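Local structure of glycerol trinitrate reductase (Agrobacterium tumefaciens, 5EPD) at residues Ile94-Lys104 with Lys180-Phe190. The protein probably reduces glycerol trinitrate as an FMN-dependent oxidoreductase of the old yellow enzyme family. Sequence-based numbering, arbitrary orientation.
Sequences IYTQAQIDGWK and KAAANSIEAGF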
ATOM      1  N   ILE A  94      -3.212 -12.952  -1.206  1.00 30.92           N
ATOM      2  CA  ILE A  94      -1.885 -13.491  -1.449  1.00 33.11           C
ATOM      3  C   ILE A  94      -1.656 -14.644  -0.477  1.00 34.36           C
ATOM      4  O   ILE A  94      -0.550 -14.861  -0.017  1.00 40.28           O
ATOM      5  CB  ILE A  94      -0.803 -12.376  -1.375  1.00 33.41           C
ATOM      6  CG1 ILE A  94       0.594 -12.889  -1.752  1.00 32.57           C
ATOM      7  CG2 ILE A  94      -0.775 -11.738   0.006  1.00 35.21           C
ATOM      8  CD1 ILE A  94       0.617 -13.630  -3.074  1.00 33.73           C
ATOM      9  N   TYR A  95      -2.713 -15.392  -0.171  1.00 36.23           N
ATOM     10  CA  TYR A  95      -2.610 -16.458   0.824  1.00 37.69           C
ATOM     11  C   TYR A  95      -2.904 -17.859   0.300  1.00 39.90           C
ATOM     12  O   TYR A  95      -2.538 -18.818   0.971  1.00 44.57           O
ATOM     13  CB  TYR A  95      -3.484 -16.155   2.054  1.00 37.87           C
ATOM     14  CG  TYR A  95      -4.982 -15.896   1.791  1.00 36.21           C
ATOM     15  CD1 TYR A  95      -5.456 -14.611   1.579  1.00 34.54           C
ATOM     16  CD2 TYR A  95      -5.907 -16.935   1.805  1.00 35.77           C
ATOM     17  CE1 TYR A  95      -6.797 -14.363   1.362  1.00 34.65           C
ATOM     18  CE2 TYR A  95      -7.253 -16.697   1.593  1.00 34.99           C
ATOM     19  CZ  TYR A  95      -7.692 -15.403   1.374  1.00 34.91           C
ATOM     20  OH  TYR A  95      -9.025 -15.150   1.159  1.00 30.88           O
ATOM     21  N   THR A  96      -3.569 -17.983  -0.854  1.00 40.78           N
ATOM     22  CA  THR A  96      -3.821 -19.293  -1.477  1.00 39.82           C
ATOM     23  C   THR A  96      -3.013 -19.431  -2.773  1.00 40.93           C
ATOM     24  O   THR A  96      -2.692 -18.425  -3.412  1.00 43.48           O
ATOM     25  CB  THR A  96      -5.304 -19.507  -1.823  1.00 37.73           C
ATOM     26  OG1 THR A  96      -5.671 -18.640  -2.902  1.00 37.56           O
ATOM     27  CG2 THR A  96      -6.190 -19.264  -0.634  1.00 36.17           C
ATOM     28  N   GLN A  97      -2.697 -20.673  -3.157  1.00 39.20           N
ATOM     29  CA  GLN A  97      -1.992 -20.949  -4.422  1.00 38.31           C
ATOM     30  C   GLN A  97      -2.680 -20.366  -5.656  1.00 36.97           C
ATOM     31  O   GLN A  97      -1.984 -19.856  -6.544  1.00 37.11           O
ATOM     32  CB  GLN A  97      -1.805 -22.455  -4.656  1.00 39.16           C
ATOM     33  CG  GLN A  97      -0.761 -22.781  -5.722  1.00 39.67           C
ATOM     34  CD  GLN A  97       0.656 -22.305  -5.347  1.00 41.64           C
ATOM     35  OE1 GLN A  97       1.040 -22.315  -4.182  1.00 42.15           O
ATOM     36  NE2 GLN A  97       1.433 -21.885  -6.344  1.00 44.36           N
ATOM     37  N   ALA A  98      -4.018 -20.471  -5.726  1.00 34.17           N
ATOM     38  CA  ALA A  98      -4.817 -19.846  -6.800  1.00 34.69           C
ATOM     39  C   ALA A  98      -4.436 -18.375  -6.995  1.00 35.52           C
ATOM     40  O   ALA A  98      -4.164 -17.942  -8.111  1.00 37.57           O
ATOM     41  CB  ALA A  98      -6.312 -19.961  -6.511  1.00 33.65           C
ATOM     42  N   GLN A  99      -4.376 -17.623  -5.897  1.00 36.50           N
ATOM     43  CA  GLN A  99      -3.986 -16.209  -5.952  1.00 35.46           C
ATOM     44  C   GLN A  99      -2.536 -16.026  -6.411  1.00 34.86           C
ATOM     45  O   GLN A  99      -2.247 -15.235  -7.317  1.00 35.30           O
ATOM     46  CB  GLN A  99      -4.193 -15.560  -4.587  1.00 36.21           C
ATOM     47  CG  GLN A  99      -5.659 -15.511  -4.152  1.00 35.97           C
ATOM     48  CD  GLN A  99      -5.839 -15.503  -2.632  1.00 37.63           C
ATOM     49  OE1 GLN A  99      -4.859 -15.489  -1.862  1.00 38.15           O
ATOM     50  NE2 GLN A  99      -7.104 -15.547  -2.191  1.00 36.72           N
ATOM     51  N   ILE A 100      -1.623 -16.767  -5.803  1.00 34.70           N
ATOM     52  CA  ILE A 100      -0.234 -16.714  -6.211  1.00 36.35           C
ATOM     53  C   ILE A 100      -0.128 -16.857  -7.732  1.00 37.60           C
ATOM     54  O   ILE A 100       0.495 -16.019  -8.419  1.00 34.00           O
ATOM     55  CB  ILE A 100       0.574 -17.825  -5.516  1.00 40.95           C
ATOM     56  CG1 ILE A 100       0.612 -17.566  -4.001  1.00 44.57           C
ATOM     57  CG2 ILE A 100       1.993 -17.890  -6.077  1.00 41.54           C
ATOM     58  CD1 ILE A 100       1.249 -18.679  -3.190  1.00 47.57           C
ATOM     59  N   ASP A 101      -0.772 -17.909  -8.255  1.00 38.79           N
ATOM     60  CA  ASP A 101      -0.691 -18.231  -9.680  1.00 38.16           C
ATOM     61  C   ASP A 101      -1.321 -17.150 -10.552  1.00 38.48           C
ATOM     62  O   ASP A 101      -0.770 -16.826 -11.612  1.00 39.98           O
ATOM     63  CB  ASP A 101      -1.260 -19.623  -9.972  1.00 37.18           C
ATOM     64  CG  ASP A 101      -0.466 -20.723  -9.280  1.00 37.64           C
ATOM     65  OD1 ASP A 101       0.622 -20.448  -8.707  1.00 37.05           O
ATOM     66  OD2 ASP A 101      -0.946 -21.867  -9.286  1.00 41.52           O
ATOM     67  N   GLY A 102      -2.433 -16.569 -10.101  1.00 37.36           N
ATOM     68  CA  GLY A 102      -2.959 -15.350 -10.726  1.00 39.96           C
ATOM     69  C   GLY A 102      -1.947 -14.185 -10.769  1.00 41.77           C
ATOM     70  O   GLY A 102      -1.828 -13.471 -11.789  1.00 38.92           O
ATOM     71  N   TRP A 103      -1.218 -13.993  -9.669  1.00 40.59           N
ATOM     72  CA  TRP A 103      -0.235 -12.913  -9.577  1.00 41.65           C
ATOM     73  C   TRP A 103       0.980 -13.127 -10.466  1.00 44.97           C
ATOM     74  O   TRP A 103       1.650 -12.144 -10.842  1.00 45.71           O
ATOM     75  CB  TRP A 103       0.261 -12.730  -8.135  1.00 40.34           C
ATOM     76  CG  TRP A 103      -0.689 -12.010  -7.257  1.00 38.67           C
ATOM     77  CD1 TRP A 103      -1.354 -12.511  -6.175  1.00 37.93           C
ATOM     78  CD2 TRP A 103      -1.082 -10.638  -7.374  1.00 37.05           C
ATOM     79  NE1 TRP A 103      -2.138 -11.533  -5.608  1.00 37.46           N
ATOM     80  CE2 TRP A 103      -1.996 -10.375  -6.326  1.00 36.23           C
ATOM     81  CE3 TRP A 103      -0.748  -9.603  -8.259  1.00 34.84           C
ATOM     82  CZ2 TRP A 103      -2.586  -9.123  -6.141  1.00 34.50           C
ATOM     83  CZ3 TRP A 103      -1.339  -8.355  -8.075  1.00 34.61           C
ATOM     84  CH2 TRP A 103      -2.250  -8.132  -7.019  1.00 33.95           C
ATOM     85  N   LYS A 104       1.297 -14.391 -10.763  1.00 45.44           N
ATOM     86  CA  LYS A 104       2.476 -14.700 -11.594  1.00 46.45           C
ATOM     87  C   LYS A 104       2.316 -14.128 -12.984  1.00 44.49           C
ATOM     88  O   LYS A 104       3.260 -13.589 -13.552  1.00 44.11           O
ATOM     89  CB  LYS A 104       2.728 -16.198 -11.689  1.00 46.98           C
ATOM     90  CG  LYS A 104       3.463 -16.788 -10.507  1.00 47.33           C
ATOM     91  CD  LYS A 104       3.435 -18.299 -10.613  1.00 49.52           C
ATOM     92  CE  LYS A 104       4.343 -18.962  -9.602  1.00 51.94           C
ATOM     93  NZ  LYS A 104       3.955 -20.389  -9.440  1.00 55.26           N
ATOM     94  N   LYS A 180       4.307 -15.205   5.982  1.00 41.37           N
ATOM     95  CA  LYS A 180       3.976 -16.162   4.948  1.00 44.05           C
ATOM     96  C   LYS A 180       3.538 -15.397   3.689  1.00 44.70           C
ATOM     97  O   LYS A 180       3.922 -15.759   2.564  1.00 46.10           O
ATOM     98  CB  LYS A 180       2.878 -17.090   5.487  1.00 49.23           C
ATOM     99  CG  LYS A 180       2.555 -18.326   4.678  1.00 54.07           C
ATOM    100  CD  LYS A 180       1.136 -18.793   5.028  1.00 59.70           C
ATOM    101  CE  LYS A 180       0.049 -18.013   4.263  1.00 58.61           C
ATOM    102  NZ  LYS A 180      -1.173 -17.708   5.068  1.00 53.99           N
ATOM    103  N   ALA A 181       2.773 -14.319   3.862  1.00 41.38           N
ATOM    104  CA  ALA A 181       2.319 -13.547   2.697  1.00 42.60           C
ATOM    105  C   ALA A 181       3.491 -12.927   1.915  1.00 39.71           C
ATOM    106  O   ALA A 181       3.433 -12.834   0.697  1.00 39.13           O
ATOM    107  CB  ALA A 181       1.282 -12.490   3.079  1.00 41.74           C
ATOM    108  N   ALA A 182       4.550 -12.528   2.606  1.00 39.46           N
ATOM    109  CA  ALA A 182       5.752 -12.042   1.929  1.00 39.38           C
ATOM    110  C   ALA A 182       6.411 -13.134   1.088  1.00 41.72           C
ATOM    111  O   ALA A 182       6.794 -12.876  -0.047  1.00 43.39           O
ATOM    112  CB  ALA A 182       6.748 -11.486   2.928  1.00 40.75           C
ATOM    113  N   ALA A 183       6.539 -14.351   1.619  1.00 42.36           N
ATOM    114  CA  ALA A 183       7.171 -15.442   0.850  1.00 41.17           C
ATOM    115  C   ALA A 183       6.327 -15.894  -0.331  1.00 39.66           C
ATOM    116  O   ALA A 183       6.869 -16.377  -1.318  1.00 38.53           O
ATOM    117  CB  ALA A 183       7.490 -16.625   1.751  1.00 41.74           C
ATOM    118  N   ASN A 184       5.003 -15.764  -0.208  1.00 40.86           N
ATOM    119  CA  ASN A 184       4.075 -15.980  -1.328  1.00 40.88           C
ATOM    120  C   ASN A 184       4.233 -14.908  -2.430  1.00 41.00           C
ATOM    121  O   ASN A 184       3.991 -15.180  -3.616  1.00 41.84           O
ATOM    122  CB  ASN A 184       2.611 -15.986  -0.845  1.00 40.38           C
ATOM    123  CG  ASN A 184       2.273 -17.181   0.038  1.00 41.80           C
ATOM    124  OD1 ASN A 184       3.023 -18.151   0.106  1.00 43.62           O
ATOM    125  ND2 ASN A 184       1.132 -17.114   0.716  1.00 39.95           N
ATOM    126  N   SER A 185       4.611 -13.695  -2.028  1.00 37.52           N
ATOM    127  CA  SER A 185       4.809 -12.607  -2.967  1.00 38.16           C
ATOM    128  C   SER A 185       6.056 -12.856  -3.788  1.00 38.44           C
ATOM    129  O   SER A 185       6.067 -12.548  -4.976  1.00 34.90           O
ATOM    130  CB  SER A 185       4.910 -11.262  -2.245  1.00 38.12           C
ATOM    131  OG  SER A 185       3.721 -10.985  -1.523  1.00 38.86           O
ATOM    132  N   ILE A 186       7.094 -13.421  -3.162  1.00 40.09           N
ATOM    133  CA  ILE A 186       8.309 -13.837  -3.877  1.00 42.54           C
ATOM    134  C   ILE A 186       8.055 -15.030  -4.787  1.00 43.48           C
ATOM    135  O   ILE A 186       8.552 -15.043  -5.901  1.00 44.82           O
ATOM    136  CB  ILE A 186       9.472 -14.197  -2.935  1.00 44.83           C
ATOM    137  CG1 ILE A 186       9.829 -13.005  -2.028  1.00 46.67           C
ATOM    138  CG2 ILE A 186      10.687 -14.629  -3.741  1.00 45.74           C
ATOM    139  CD1 ILE A 186       9.988 -11.670  -2.735  1.00 47.55           C
ATOM    140  N   GLU A 187       7.302 -16.027  -4.319  1.00 44.70           N
ATOM    141  CA  GLU A 187       6.878 -17.121  -5.191  1.00 46.05           C
ATOM    142  C   GLU A 187       6.200 -16.548  -6.439  1.00 47.52           C
ATOM    143  O   GLU A 187       6.472 -16.996  -7.552  1.00 49.22           O
ATOM    144  CB  GLU A 187       5.931 -18.092  -4.473  1.00 49.16           C
ATOM    145  CG  GLU A 187       5.725 -19.426  -5.204  1.00 51.42           C
ATOM    146  CD  GLU A 187       4.759 -20.384  -4.494  1.00 55.37           C
ATOM    147  OE1 GLU A 187       4.218 -21.304  -5.170  1.00 56.07           O
ATOM    148  OE2 GLU A 187       4.538 -20.231  -3.266  1.00 53.41           O
ATOM    149  N   ALA A 188       5.350 -15.534  -6.253  1.00 45.87           N
ATOM    150  CA  ALA A 188       4.561 -14.950  -7.351  1.00 43.67           C
ATOM    151  C   ALA A 188       5.352 -14.031  -8.332  1.00 41.94           C
ATOM    152  O   ALA A 188       4.767 -13.446  -9.255  1.00 38.45           O
ATOM    153  CB  ALA A 188       3.369 -14.209  -6.773  1.00 42.72           C
ATOM    154  N   GLY A 189       6.666 -13.907  -8.123  1.00 40.47           N
ATOM    155  CA  GLY A 189       7.538 -13.133  -9.000  1.00 39.18           C
ATOM    156  C   GLY A 189       7.627 -11.650  -8.675  1.00 39.61           C
ATOM    157  O   GLY A 189       8.089 -10.869  -9.500  1.00 34.66           O
ATOM    158  N   PHE A 190       7.190 -11.234  -7.485  1.00 39.65           N
ATOM    159  CA  PHE A 190       7.273  -9.816  -7.135  1.00 38.34           C
ATOM    160  C   PHE A 190       8.711  -9.487  -6.819  1.00 36.26           C
ATOM    161  O   PHE A 190       9.460 -10.343  -6.378  1.00 35.55           O
ATOM    162  CB  PHE A 190       6.375  -9.460  -5.948  1.00 38.53           C
ATOM    163  CG  PHE A 190       4.925  -9.287  -6.314  1.00 37.76           C
ATOM    164  CD1 PHE A 190       4.449  -8.057  -6.730  1.00 37.02           C
ATOM    165  CD2 PHE A 190       4.036 -10.350  -6.229  1.00 36.28           C
ATOM    166  CE1 PHE A 190       3.120  -7.889  -7.051  1.00 38.04           C
ATOM    167  CE2 PHE A 190       2.702 -10.186  -6.555  1.00 36.75           C
ATOM    168  CZ  PHE A 190       2.245  -8.954  -6.969  1.00 37.21           C
TER
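Helix 97-104 and helix 180-187 run in the same general direction, their axes 9.4 Å apart at closest and crossing at -40°; the segments meet from Ile94, in the loop before the first helix, beside Ala181, to Lys104 beside Ala188, just past the second. At the Ile94 end, the side-chain amide of Asn184 grips a backbone carbonyl: ND2 donates to Ile94 O at 2.9 Å, nearly straight and in its own amide plane, though tilted from the carbonyl plane. Ile94 CG1, anti to the backbone N (chi1 -175°), packs against Ser185 OG and Ala181 O, while its CG2 packs on Ala181 CB at 3.8 Å. The pair exemplifies neighbouring outer helices of a TIM barrel: helix 97-112 follows strand 73-80, helix 171-187 follows strand 117-122, and Leu119 of the latter strand underlies Ile94, Ser185 and Phe190. Midway, Ile100 CD1 touches both Asn184 CG (3.7 Å) and Glu187 OE2, crossing each side chain at about a right angle. On the more exposed flank Gln97, bent at chi2, brings NE2 to Glu187 OE1 at 3.1 Å from above the carboxylate plane and also donates to Asp101 OD1. Where the second helix ends in a Schellman motif at Gly189, Ala188 CB meets Trp103 CB at 3.7 Å. Beyond it, Phe190 points its CZ edge toward the Trp103 six-membered ring, offset edge-to-face, planes at 61°; Gly93 O holds Trp103 NE1.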